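Local coordinates for protein chitin deacetylase (Bombyx mori, PDB 5ZNT) that deacetylates chitin with the help of a zinc ion, hydrolysing the N-acetamido groups of its N-acetylglucosamine residues to give chitosan and acetate, at residues Y227-N239 with P264-N276. Numbering follows the deposited sequence.
Sequences YLPGCAMVDSCSN and PLGLYFHAAWLKN
Val-234 N donates an almost straight hydrogen bond (3.0 Å) to Tyr-268 O, fastening the short 3-10 turn 234-236 to strand 265-270. Two residues earlier, at Ala-232, a water bridges the backbone O to Gly-266 O and Tyr-268 N. Within 227-239, the disulfide Cys-231–Cys-237 closes the loop that carries the 3-10 turn, and Met-233 O accepts from both the backbone N and the hydroxyl of Ser-236.

Val-234, branched at CB, serves two aromatic rings at once. Its CG1, anti to the backbone N (chi1 177°), lies over the six-membered ring of Trp-273, 3.6 Å from CH2, while CG2 sits over a face of Phe-269, 4.3 Å from the ring centroid; both are CH-pi contacts. The flexible thioether of Met-233 folds back, SD reaching Tyr-268 CB at 3.7 Å and CE approaching His-270 CE1.

Asp-235 faces two ways. Its CB rests on the pyrrole part of the indole, 3.3 Å from Trp-273 CD1, and OD1 accepts from His-270 ND1 at 2.6 Å. The acceptor lies in the imidazole plane, but the imidazole meets OD1 from above the carboxylate plane. A second water joins OD1 to His-270 N. Were Asp-235 an alanine, His-270 ND1 would probably lose this acceptor, and the imidazole would be freer to turn.

His-270 takes the N-cap position before helix 271-276, its side chain about 4 Å from the zinc and touching Asp-46, a zinc ligand; this is consistent with a second-shell role for Asp-235 in orienting the imidazole. Strand 265-270 pairs in parallel with strand 38-45 in the central sheet of this CE4 deacetylase domain, and Phe-246 of helix 243-258 packs against Val-234, Phe-269 and Trp-273.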
ATOM      1  N   TYR A 227     -17.575  -4.695 -22.351  1.00 54.34           N
ATOM      2  CA  TYR A 227     -16.881  -3.674 -21.590  1.00 52.66           C
ATOM      3  C   TYR A 227     -17.459  -3.595 -20.181  1.00 55.14           C
ATOM      4  O   TYR A 227     -18.679  -3.497 -20.008  1.00 48.88           O
ATOM      5  CB  TYR A 227     -17.000  -2.331 -22.309  1.00 56.74           C
ATOM      6  CG  TYR A 227     -16.641  -1.144 -21.462  1.00 58.66           C
ATOM      7  CD1 TYR A 227     -15.308  -0.787 -21.265  1.00 62.59           C
ATOM      8  CD2 TYR A 227     -17.633  -0.369 -20.865  1.00 49.45           C
ATOM      9  CE1 TYR A 227     -14.977   0.311 -20.496  1.00 65.81           C
ATOM     10  CE2 TYR A 227     -17.312   0.720 -20.089  1.00 52.60           C
ATOM     11  CZ  TYR A 227     -15.982   1.059 -19.911  1.00 63.25           C
ATOM     12  OH  TYR A 227     -15.647   2.146 -19.137  1.00 66.53           O
ATOM     13  N   LEU A 228     -16.579  -3.645 -19.179  1.00 45.86           N
ATOM     14  CA  LEU A 228     -16.957  -3.534 -17.778  1.00 40.76           C
ATOM     15  C   LEU A 228     -15.952  -2.615 -17.108  1.00 33.18           C
ATOM     16  O   LEU A 228     -14.753  -2.704 -17.405  1.00 38.88           O
ATOM     17  CB  LEU A 228     -16.960  -4.890 -17.061  1.00 36.14           C
ATOM     18  CG  LEU A 228     -18.162  -5.798 -17.266  1.00 45.93           C
ATOM     19  CD1 LEU A 228     -18.008  -7.026 -16.389  1.00 43.64           C
ATOM     20  CD2 LEU A 228     -19.442  -5.054 -16.949  1.00 47.91           C
ATOM     21  N   PRO A 229     -16.393  -1.720 -16.225  1.00 32.91           N
ATOM     22  CA  PRO A 229     -15.424  -0.939 -15.447  1.00 36.42           C
ATOM     23  C   PRO A 229     -14.503  -1.881 -14.681  1.00 28.55           C
ATOM     24  O   PRO A 229     -14.909  -2.963 -14.254  1.00 25.68           O
ATOM     25  CB  PRO A 229     -16.302  -0.115 -14.496  1.00 34.60           C
ATOM     26  CG  PRO A 229     -17.681  -0.114 -15.144  1.00 43.00           C
ATOM     27  CD  PRO A 229     -17.784  -1.448 -15.826  1.00 39.48           C
ATOM     28  N   GLY A 230     -13.247  -1.479 -14.539  1.00 33.52           N
ATOM     29  CA  GLY A 230     -12.313  -2.241 -13.728  1.00 32.62           C
ATOM     30  C   GLY A 230     -12.601  -2.066 -12.242  1.00 34.28           C
ATOM     31  O   GLY A 230     -13.590  -1.460 -11.830  1.00 31.10           O
ATOM     32  N   CYS A 231     -11.700  -2.606 -11.415  1.00 28.43           N
ATOM     33  CA  CYS A 231     -11.845  -2.443  -9.970  1.00 29.29           C
ATOM     34  C   CYS A 231     -10.460  -2.403  -9.342  1.00 28.40           C
ATOM     35  O   CYS A 231      -9.594  -3.210  -9.696  1.00 27.81           O
ATOM     36  CB  CYS A 231     -12.689  -3.572  -9.352  1.00 31.28           C
ATOM     37  SG  CYS A 231     -12.215  -5.252  -9.893  1.00 33.41           S
ATOM     38  N   ALA A 232     -10.242  -1.450  -8.433  1.00 29.63           N
ATOM     39  CA  ALA A 232      -8.920  -1.310  -7.828  1.00 27.88           C
ATOM     40  C   ALA A 232      -8.816  -2.134  -6.545  1.00 22.83           C
ATOM     41  O   ALA A 232      -7.963  -3.019  -6.439  1.00 26.78           O
ATOM     42  CB  ALA A 232      -8.604   0.173  -7.583  1.00 26.76           C
ATOM     43  N   MET A 233      -9.681  -1.873  -5.571  1.00 26.08           N
ATOM     44  CA  MET A 233      -9.746  -2.729  -4.393  1.00 28.96           C
ATOM     45  C   MET A 233     -10.387  -4.050  -4.773  1.00 26.89           C
ATOM     46  O   MET A 233     -11.434  -4.078  -5.433  1.00 24.43           O
ATOM     47  CB  MET A 233     -10.542  -2.060  -3.272  1.00 27.83           C
ATOM     48  CG  MET A 233     -10.033  -0.677  -2.868  1.00 25.84           C
ATOM     49  SD  MET A 233      -8.326  -0.718  -2.252  1.00 27.12           S
ATOM     50  CE  MET A 233      -8.514  -1.856  -0.869  1.00 26.05           C
ATOM     51  N   VAL A 234      -9.769  -5.151  -4.344  1.00 25.52           N
ATOM     52  CA  VAL A 234     -10.288  -6.462  -4.724  1.00 22.62           C
ATOM     53  C   VAL A 234     -11.738  -6.616  -4.283  1.00 31.25           C
ATOM     54  O   VAL A 234     -12.576  -7.128  -5.033  1.00 28.47           O
ATOM     55  CB  VAL A 234      -9.398  -7.583  -4.160  1.00 27.20           C
ATOM     56  CG1 VAL A 234      -9.984  -8.940  -4.501  1.00 26.03           C
ATOM     57  CG2 VAL A 234      -7.993  -7.455  -4.731  1.00 26.06           C
ATOM     58  N   ASP A 235     -12.076  -6.147  -3.080  1.00 28.14           N
ATOM     59  CA  ASP A 235     -13.450  -6.335  -2.621  1.00 33.30           C
ATOM     60  C   ASP A 235     -14.451  -5.439  -3.346  1.00 35.02           C
ATOM     61  O   ASP A 235     -15.660  -5.619  -3.163  1.00 37.10           O
ATOM     62  CB  ASP A 235     -13.539  -6.080  -1.120  1.00 38.79           C
ATOM     63  CG  ASP A 235     -12.831  -4.825  -0.725  1.00 42.00           C
ATOM     64  OD1 ASP A 235     -11.601  -4.921  -0.456  1.00 44.80           O
ATOM     65  OD2 ASP A 235     -13.482  -3.747  -0.764  1.00 40.60           O
ATOM     66  N   SER A 236     -13.992  -4.470  -4.135  1.00 28.44           N
ATOM     67  CA  SER A 236     -14.914  -3.725  -4.972  1.00 28.01           C
ATOM     68  C   SER A 236     -15.234  -4.440  -6.288  1.00 32.42           C
ATOM     69  O   SER A 236     -16.038  -3.921  -7.072  1.00 32.07           O
ATOM     70  CB  SER A 236     -14.356  -2.327  -5.246  1.00 33.62           C
ATOM     71  OG  SER A 236     -13.286  -2.355  -6.182  1.00 33.07           O
ATOM     72  N   CYS A 237     -14.637  -5.613  -6.555  1.00 28.20           N
ATOM     73  CA  CYS A 237     -14.960  -6.398  -7.755  1.00 34.34           C
ATOM     74  C   CYS A 237     -16.177  -7.267  -7.447  1.00 31.33           C
ATOM     75  O   CYS A 237     -16.079  -8.464  -7.170  1.00 29.20           O
ATOM     76  CB  CYS A 237     -13.773  -7.246  -8.206  1.00 29.39           C
ATOM     77  SG  CYS A 237     -12.163  -6.389  -8.228  1.00 31.06           S
ATOM     78  N   SER A 238     -17.356  -6.650  -7.548  1.00 37.35           N
ATOM     79  CA  SER A 238     -18.561  -7.209  -6.943  1.00 40.54           C
ATOM     80  C   SER A 238     -19.087  -8.452  -7.649  1.00 37.30           C
ATOM     81  O   SER A 238     -19.914  -9.153  -7.063  1.00 40.93           O
ATOM     82  CB  SER A 238     -19.654  -6.140  -6.890  1.00 40.23           C
ATOM     83  OG  SER A 238     -19.682  -5.415  -8.105  1.00 47.66           O
ATOM     84  N   ASN A 239     -18.642  -8.748  -8.870  1.00 35.57           N
ATOM     85  CA  ASN A 239     -19.051  -9.974  -9.548  1.00 40.23           C
ATOM     86  C   ASN A 239     -18.236 -11.201  -9.142  1.00 42.54           C
ATOM     87  O   ASN A 239     -18.537 -12.304  -9.614  1.00 44.79           O
ATOM     88  CB  ASN A 239     -18.973  -9.795 -11.069  1.00 38.82           C
ATOM     89  CG  ASN A 239     -17.588  -9.373 -11.541  1.00 45.25           C
ATOM     90  OD1 ASN A 239     -16.919  -8.568 -10.891  1.00 40.08           O
ATOM     91  ND2 ASN A 239     -17.159  -9.909 -12.679  1.00 35.76           N
ATOM     92  N   PRO A 264       4.230  -3.527 -11.969  1.00 22.98           N
ATOM     93  CA  PRO A 264       3.851  -4.125 -10.684  1.00 20.23           C
ATOM     94  C   PRO A 264       2.344  -4.328 -10.601  1.00 19.69           C
ATOM     95  O   PRO A 264       1.553  -3.474 -11.015  1.00 24.56           O
ATOM     96  CB  PRO A 264       4.360  -3.109  -9.654  1.00 18.81           C
ATOM     97  CG  PRO A 264       5.582  -2.482 -10.335  1.00 18.43           C
ATOM     98  CD  PRO A 264       5.187  -2.411 -11.829  1.00 19.10           C
ATOM     99  N   LEU A 265       1.952  -5.509 -10.152  1.00 18.45           N
ATOM    100  CA  LEU A 265       0.546  -5.860 -10.007  1.00 21.05           C
ATOM    101  C   LEU A 265       0.119  -5.618  -8.557  1.00 24.91           C
ATOM    102  O   LEU A 265       0.678  -6.214  -7.632  1.00 20.41           O
ATOM    103  CB  LEU A 265       0.335  -7.324 -10.374  1.00 19.66           C
ATOM    104  CG  LEU A 265      -1.005  -7.974 -10.020  1.00 20.39           C
ATOM    105  CD1 LEU A 265      -2.133  -7.402 -10.859  1.00 22.20           C
ATOM    106  CD2 LEU A 265      -0.917  -9.487 -10.204  1.00 21.66           C
ATOM    107  N   GLY A 266      -0.886  -4.761  -8.354  1.00 22.37           N
ATOM    108  CA  GLY A 266      -1.347  -4.437  -7.014  1.00 20.43           C
ATOM    109  C   GLY A 266      -2.565  -5.226  -6.657  1.00 18.85           C
ATOM    110  O   GLY A 266      -3.605  -5.135  -7.317  1.00 20.47           O
ATOM    111  N   LEU A 267      -2.477  -6.030  -5.575  1.00 17.37           N
ATOM    112  CA  LEU A 267      -3.591  -6.799  -5.038  1.00 14.73           C
ATOM    113  C   LEU A 267      -3.966  -6.196  -3.681  1.00 18.27           C
ATOM    114  O   LEU A 267      -3.333  -6.473  -2.652  1.00 17.49           O
ATOM    115  CB  LEU A 267      -3.239  -8.280  -4.934  1.00 18.76           C
ATOM    116  CG  LEU A 267      -2.751  -8.893  -6.263  1.00 19.49           C
ATOM    117  CD1 LEU A 267      -2.367 -10.373  -6.019  1.00 18.38           C
ATOM    118  CD2 LEU A 267      -3.853  -8.775  -7.332  1.00 15.70           C
ATOM    119  N   TYR A 268      -4.996  -5.365  -3.679  1.00 17.49           N
ATOM    120  CA  TYR A 268      -5.283  -4.481  -2.549  1.00 17.20           C
ATOM    121  C   TYR A 268      -6.478  -5.029  -1.784  1.00 16.63           C
ATOM    122  O   TYR A 268      -7.602  -4.997  -2.285  1.00 18.97           O
ATOM    123  CB  TYR A 268      -5.549  -3.062  -3.040  1.00 16.70           C
ATOM    124  CG  TYR A 268      -4.520  -2.537  -4.018  1.00 18.94           C
ATOM    125  CD1 TYR A 268      -3.172  -2.511  -3.685  1.00 16.25           C
ATOM    126  CD2 TYR A 268      -4.897  -2.056  -5.262  1.00 17.87           C
ATOM    127  CE1 TYR A 268      -2.225  -1.983  -4.548  1.00 20.26           C
ATOM    128  CE2 TYR A 268      -3.955  -1.554  -6.148  1.00 20.83           C
ATOM    129  CZ  TYR A 268      -2.625  -1.521  -5.787  1.00 22.21           C
ATOM    130  OH  TYR A 268      -1.691  -1.005  -6.664  1.00 20.57           O
ATOM    131  N   PHE A 269      -6.235  -5.535  -0.572  1.00 16.94           N
ATOM    132  CA  PHE A 269      -7.250  -6.249   0.197  1.00 20.20           C
ATOM    133  C   PHE A 269      -7.706  -5.495   1.438  1.00 20.56           C
ATOM    134  O   PHE A 269      -7.002  -4.637   1.985  1.00 16.93           O
ATOM    135  CB  PHE A 269      -6.739  -7.615   0.673  1.00 19.41           C
ATOM    136  CG  PHE A 269      -6.485  -8.599  -0.435  1.00 18.17           C
ATOM    137  CD1 PHE A 269      -7.515  -9.363  -0.955  1.00 24.27           C
ATOM    138  CD2 PHE A 269      -5.206  -8.776  -0.934  1.00 18.54           C
ATOM    139  CE1 PHE A 269      -7.268 -10.297  -1.971  1.00 26.28           C
ATOM    140  CE2 PHE A 269      -4.946  -9.690  -1.956  1.00 20.73           C
ATOM    141  CZ  PHE A 269      -5.973 -10.443  -2.482  1.00 24.16           C
ATOM    142  N   HIS A 270      -8.893  -5.881   1.903  1.00 20.62           N
ATOM    143  CA  HIS A 270      -9.288  -5.763   3.304  1.00 22.93           C
ATOM    144  C   HIS A 270      -9.279  -7.157   3.894  1.00 21.69           C
ATOM    145  O   HIS A 270      -9.859  -8.076   3.309  1.00 23.31           O
ATOM    146  CB  HIS A 270     -10.680  -5.158   3.465  1.00 20.38           C
ATOM    147  CG  HIS A 270     -10.773  -3.758   2.967  1.00 26.14           C
ATOM    148  ND1 HIS A 270     -11.081  -3.459   1.658  1.00 26.19           N
ATOM    149  CD2 HIS A 270     -10.580  -2.570   3.593  1.00 20.04           C
ATOM    150  CE1 HIS A 270     -11.093  -2.146   1.503  1.00 24.07           C
ATOM    151  NE2 HIS A 270     -10.798  -1.585   2.661  1.00 19.30           N
ATOM    152  N   ALA A 271      -8.620  -7.306   5.045  1.00 18.20           N
ATOM    153  CA  ALA A 271      -8.541  -8.609   5.695  1.00 19.14           C
ATOM    154  C   ALA A 271      -9.917  -9.229   5.867  1.00 20.08           C
ATOM    155  O   ALA A 271     -10.095 -10.434   5.651  1.00 21.37           O
ATOM    156  CB  ALA A 271      -7.863  -8.473   7.055  1.00 19.61           C
ATOM    157  N   ALA A 272     -10.909  -8.424   6.255  1.00 20.37           N
ATOM    158  CA  ALA A 272     -12.221  -8.987   6.558  1.00 20.93           C
ATOM    159  C   ALA A 272     -12.821  -9.700   5.341  1.00 23.81           C
ATOM    160  O   ALA A 272     -13.522 -10.710   5.483  1.00 23.68           O
ATOM    161  CB  ALA A 272     -13.153  -7.877   7.056  1.00 27.44           C
ATOM    162  N   TRP A 273     -12.570  -9.175   4.137  1.00 19.81           N
ATOM    163  CA  TRP A 273     -13.066  -9.806   2.916  1.00 20.74           C
ATOM    164  C   TRP A 273     -12.499 -11.215   2.752  1.00 24.59           C
ATOM    165  O   TRP A 273     -13.231 -12.148   2.406  1.00 23.51           O
ATOM    166  CB  TRP A 273     -12.723  -8.923   1.718  1.00 22.24           C
ATOM    167  CG  TRP A 273     -13.256  -9.384   0.366  1.00 27.22           C
ATOM    168  CD1 TRP A 273     -14.494  -9.113  -0.177  1.00 32.67           C
ATOM    169  CD2 TRP A 273     -12.561 -10.175  -0.612  1.00 27.47           C
ATOM    170  NE1 TRP A 273     -14.597  -9.680  -1.431  1.00 26.60           N
ATOM    171  CE2 TRP A 273     -13.434 -10.341  -1.720  1.00 28.60           C
ATOM    172  CE3 TRP A 273     -11.283 -10.752  -0.666  1.00 21.64           C
ATOM    173  CZ2 TRP A 273     -13.066 -11.057  -2.862  1.00 26.74           C
ATOM    174  CZ3 TRP A 273     -10.925 -11.462  -1.794  1.00 25.50           C
ATOM    175  CH2 TRP A 273     -11.816 -11.614  -2.881  1.00 30.42           C
ATOM    176  N   LEU A 274     -11.201 -11.398   3.039  1.00 23.15           N
ATOM    177  CA  LEU A 274     -10.612 -12.738   3.008  1.00 24.10           C
ATOM    178  C   LEU A 274     -11.122 -13.593   4.160  1.00 27.56           C
ATOM    179  O   LEU A 274     -11.425 -14.777   3.983  1.00 30.11           O
ATOM    180  CB  LEU A 274      -9.081 -12.649   3.074  1.00 17.43           C
ATOM    181  CG  LEU A 274      -8.404 -12.140   1.810  1.00 21.38           C
ATOM    182  CD1 LEU A 274      -6.914 -11.819   2.061  1.00 20.52           C
ATOM    183  CD2 LEU A 274      -8.585 -13.159   0.641  1.00 25.80           C
ATOM    184  N   LYS A 275     -11.210 -13.016   5.352  1.00 23.46           N
ATOM    185  CA  LYS A 275     -11.597 -13.794   6.518  1.00 29.32           C
ATOM    186  C   LYS A 275     -13.053 -14.231   6.442  1.00 34.66           C
ATOM    187  O   LYS A 275     -13.387 -15.368   6.800  1.00 32.13           O
ATOM    188  CB  LYS A 275     -11.342 -12.993   7.791  1.00 27.77           C
ATOM    189  CG  LYS A 275     -11.583 -13.837   9.028  1.00 37.34           C
ATOM    190  CD  LYS A 275     -11.126 -13.150  10.271  1.00 33.16           C
ATOM    191  CE  LYS A 275     -11.296 -14.062  11.458  1.00 35.87           C
ATOM    192  NZ  LYS A 275     -10.979 -13.324  12.692  1.00 38.81           N
ATOM    193  N   ASN A 276     -13.934 -13.351   5.973  1.00 30.50           N
ATOM    194  CA  ASN A 276     -15.352 -13.677   5.982  1.00 32.19           C
ATOM    195  C   ASN A 276     -15.746 -14.606   4.847  1.00 43.45           C
ATOM    196  O   ASN A 276     -16.875 -15.109   4.839  1.00 38.27           O
ATOM    197  CB  ASN A 276     -16.199 -12.395   5.926  1.00 33.29           C
ATOM    198  CG  ASN A 276     -15.984 -11.491   7.148  1.00 31.44           C
ATOM    199  OD1 ASN A 276     -15.355 -11.885   8.136  1.00 38.88           O
ATOM    200  ND2 ASN A 276     -16.505 -10.283   7.081  1.00 38.79           N
TER
HETATM  201  O   HOH W   1      -6.210  -4.927  -6.307  1.00 17.58           O
HETATM  202  O   HOH W   2     -10.343  -7.485  -0.116  1.00 29.96           O